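PDB 1IV4: 2-C-methyl-D-erythritol 2,4-cyclodiphosphate synthase from Thermus thermophilus, which catalyses the conversion of 4-diphosphocytidyl-2-C-methyl-D-erythritol 2-phosphate to 2-C-methyl-D-erythritol 2,4-cyclodiphosphate with release of CMP, in the non-mevalonate route to isoprenoids. Local coordinates for residues 99-104 with 132-137. The protein carries 3 engineered substitutions. Sequence-based numbering, arbitrary orientation.
Sequences TLDRPK and KTSEGL. With MG (magnesium ion), chain I; C5P (cytidine-5'-monophosphate), chain J.
Asp101 OD1 accepts two hydrogen bonds from a single residue, Ser134. Ser134 OG lies 2.8 Å from Asp101 OD1, on the lone pair syn to the other carboxylate oxygen, whereas Ser134 N donates to Asp101 OD1 over 3.0 Å, nearly in line with the C-O bond. Ser134 OG sits between its own backbone N and carbonyl carbon (chi1 76°), which brings hydroxyl and amide to the same oxygen; OG is also hydrogen-bonded to Ala138 N. Next to these bonds the methyl CG2 of Thr99 packs on Ser134 CB at 3.9 Å.

The two loops leave the parallel strands 91-99 and 127-132, whose last rung is the bond from Leu100 N to Lys132 O. Beyond it the two loops frame cytidine monophosphate. The exocyclic amine N4 of the base donates to Leu100 O; the peptide bond before Pro103 is cis, and Pro103 O also accepts from N4. Thr133 takes the other end of the nucleotide: its N and its OG1 both donate to phosphate O3P, each at 2.7 Å. OG1 in turn accepts from Glu135 N in an ST turn, so the hydroxyl both donates to the phosphate and accepts from the chain, which limits its rotation. The bent chain of Lys132 carries NZ toward the phosphate, where Lys132 NZ is modelled 2.1 Å from a magnesium ion that also binds phosphate O2P and three waters; such a lysine–metal bond is unusual and its chemical meaning is doubtful. Asp8 of the second subunit completes this site.

One loop thus reads the cytosine amine with backbone carbonyls while the other grips the phosphate, consistent with the predicted role of Thr133 in stabilising the transition state as CMP departs.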
# COMPACT_ATOMS: atom_id res chain seq x y z
N THR A 99 9.61 -3.58 4.95
CA THR A 99 10.44 -2.38 5.09
C THR A 99 11.17 -2.43 6.44
O THR A 99 10.54 -2.49 7.48
CB THR A 99 9.63 -1.08 5.02
OG1 THR A 99 8.94 -1.05 3.77
CG2 THR A 99 10.56 0.12 5.10
N LEU A 100 12.49 -2.44 6.34
CA LEU A 100 13.31 -2.44 7.54
C LEU A 100 14.77 -2.19 7.14
O LEU A 100 15.23 -2.61 6.07
CB LEU A 100 13.15 -3.73 8.33
CG LEU A 100 13.86 -4.95 7.75
CD1 LEU A 100 13.86 -6.10 8.74
CD2 LEU A 100 13.20 -5.34 6.44
N ASP A 101 15.47 -1.47 8.01
CA ASP A 101 16.80 -1.01 7.67
C ASP A 101 17.83 -2.12 7.82
O ASP A 101 18.69 -2.23 6.94
CB ASP A 101 17.23 0.16 8.56
CG ASP A 101 16.41 1.41 8.34
OD1 ASP A 101 15.44 1.39 7.57
OD2 ASP A 101 16.75 2.44 8.95
N ARG A 102 17.71 -2.85 8.91
CA ARG A 102 18.55 -4.01 9.23
C ARG A 102 17.74 -5.05 9.97
O ARG A 102 16.71 -4.72 10.61
CB ARG A 102 19.75 -3.54 10.08
CG ARG A 102 19.29 -2.77 11.30
CD ARG A 102 20.42 -2.11 12.09
NE ARG A 102 20.00 -1.94 13.49
CZ ARG A 102 20.70 -2.06 14.60
NH1 ARG A 102 21.99 -2.36 14.61
NH2 ARG A 102 20.07 -1.87 15.75
N PRO A 103 18.09 -6.33 9.92
CA PRO A 103 19.21 -6.85 9.15
C PRO A 103 18.91 -6.94 7.66
O PRO A 103 17.76 -6.80 7.24
CB PRO A 103 19.36 -8.28 9.69
CG PRO A 103 17.95 -8.66 10.06
CD PRO A 103 17.38 -7.41 10.65
N LYS A 104 19.93 -7.18 6.83
CA LYS A 104 19.70 -7.49 5.43
C LYS A 104 18.91 -8.80 5.32
O LYS A 104 19.28 -9.80 5.95
CB LYS A 104 21.00 -7.62 4.65
CG LYS A 104 22.18 -6.84 5.21
CD LYS A 104 22.07 -5.35 4.97
CE LYS A 104 21.91 -5.00 3.50
NZ LYS A 104 23.23 -4.82 2.82
N LYS A 132 12.82 -3.64 1.35
CA LYS A 132 13.39 -2.31 1.17
C LYS A 132 13.83 -1.76 2.53
O LYS A 132 13.28 -2.23 3.53
CB LYS A 132 12.41 -1.31 0.58
CG LYS A 132 11.45 -1.77 -0.49
CD LYS A 132 11.96 -1.42 -1.88
CE LYS A 132 12.74 -0.13 -1.93
NZ LYS A 132 13.68 -0.07 -3.09
N THR A 133 14.74 -0.80 2.56
CA THR A 133 15.00 -0.05 3.78
C THR A 133 14.00 1.10 3.86
O THR A 133 13.29 1.36 2.89
CB THR A 133 16.42 0.55 3.83
OG1 THR A 133 16.53 1.64 2.89
CG2 THR A 133 17.45 -0.49 3.44
N SER A 134 13.97 1.78 5.01
CA SER A 134 13.12 2.95 5.17
C SER A 134 13.85 4.22 4.73
O SER A 134 13.27 5.29 4.76
CB SER A 134 12.66 3.10 6.62
OG SER A 134 13.69 3.61 7.46
N GLU A 135 15.11 4.08 4.34
CA GLU A 135 15.87 5.26 3.89
C GLU A 135 15.89 6.29 5.02
O GLU A 135 15.80 7.51 4.86
CB GLU A 135 15.33 5.88 2.60
CG GLU A 135 15.52 5.01 1.37
CD GLU A 135 16.94 4.76 0.92
OE1 GLU A 135 17.15 3.83 0.11
OE2 GLU A 135 17.87 5.47 1.36
N GLY A 136 16.01 5.75 6.23
CA GLY A 136 16.08 6.67 7.36
C GLY A 136 14.76 7.16 7.87
O GLY A 136 14.70 7.76 8.95
N LEU A 137 13.67 6.94 7.15
CA LEU A 137 12.37 7.41 7.60
C LEU A 137 11.91 6.70 8.87
O LEU A 137 11.34 7.32 9.78
CB LEU A 137 11.38 7.23 6.44
CG LEU A 137 10.13 8.11 6.45
CD1 LEU A 137 10.48 9.58 6.62
CD2 LEU A 137 9.33 7.91 5.17
MG MG I . 14.76 1.64 -2.69
O3P C5P J . 15.82 0.53 0.48
P C5P J . 16.94 0.26 -0.59
O1P C5P J . 18.22 0.81 -0.21
O2P C5P J . 16.49 0.57 -2.09
O5' C5P J . 17.10 -1.33 -0.74
C5' C5P J . 18.04 -1.90 -1.61
C4' C5P J . 17.91 -3.36 -1.53
O4' C5P J . 18.33 -4.10 -0.37
C3' C5P J . 16.58 -4.01 -1.98
O3' C5P J . 15.99 -3.84 -3.29
C2' C5P J . 16.56 -5.35 -1.29
O2' C5P J . 17.26 -6.11 -2.24
C1' C5P J . 17.74 -5.39 -0.40
N1 C5P J . 17.31 -5.29 1.08
C2 C5P J . 17.58 -6.40 1.96
N3 C5P J . 17.24 -6.40 3.28
C4 C5P J . 16.61 -5.27 3.87
C5 C5P J . 16.30 -4.12 3.07
C6 C5P J . 16.67 -4.17 1.73
O2 C5P J . 18.13 -7.41 1.49
N4 C5P J . 16.30 -5.26 5.18
O HOH W 1 15.42 3.53 -2.25
O HOH W 2 13.99 2.02 -0.65
O HOH W 3 15.41 2.01 -4.33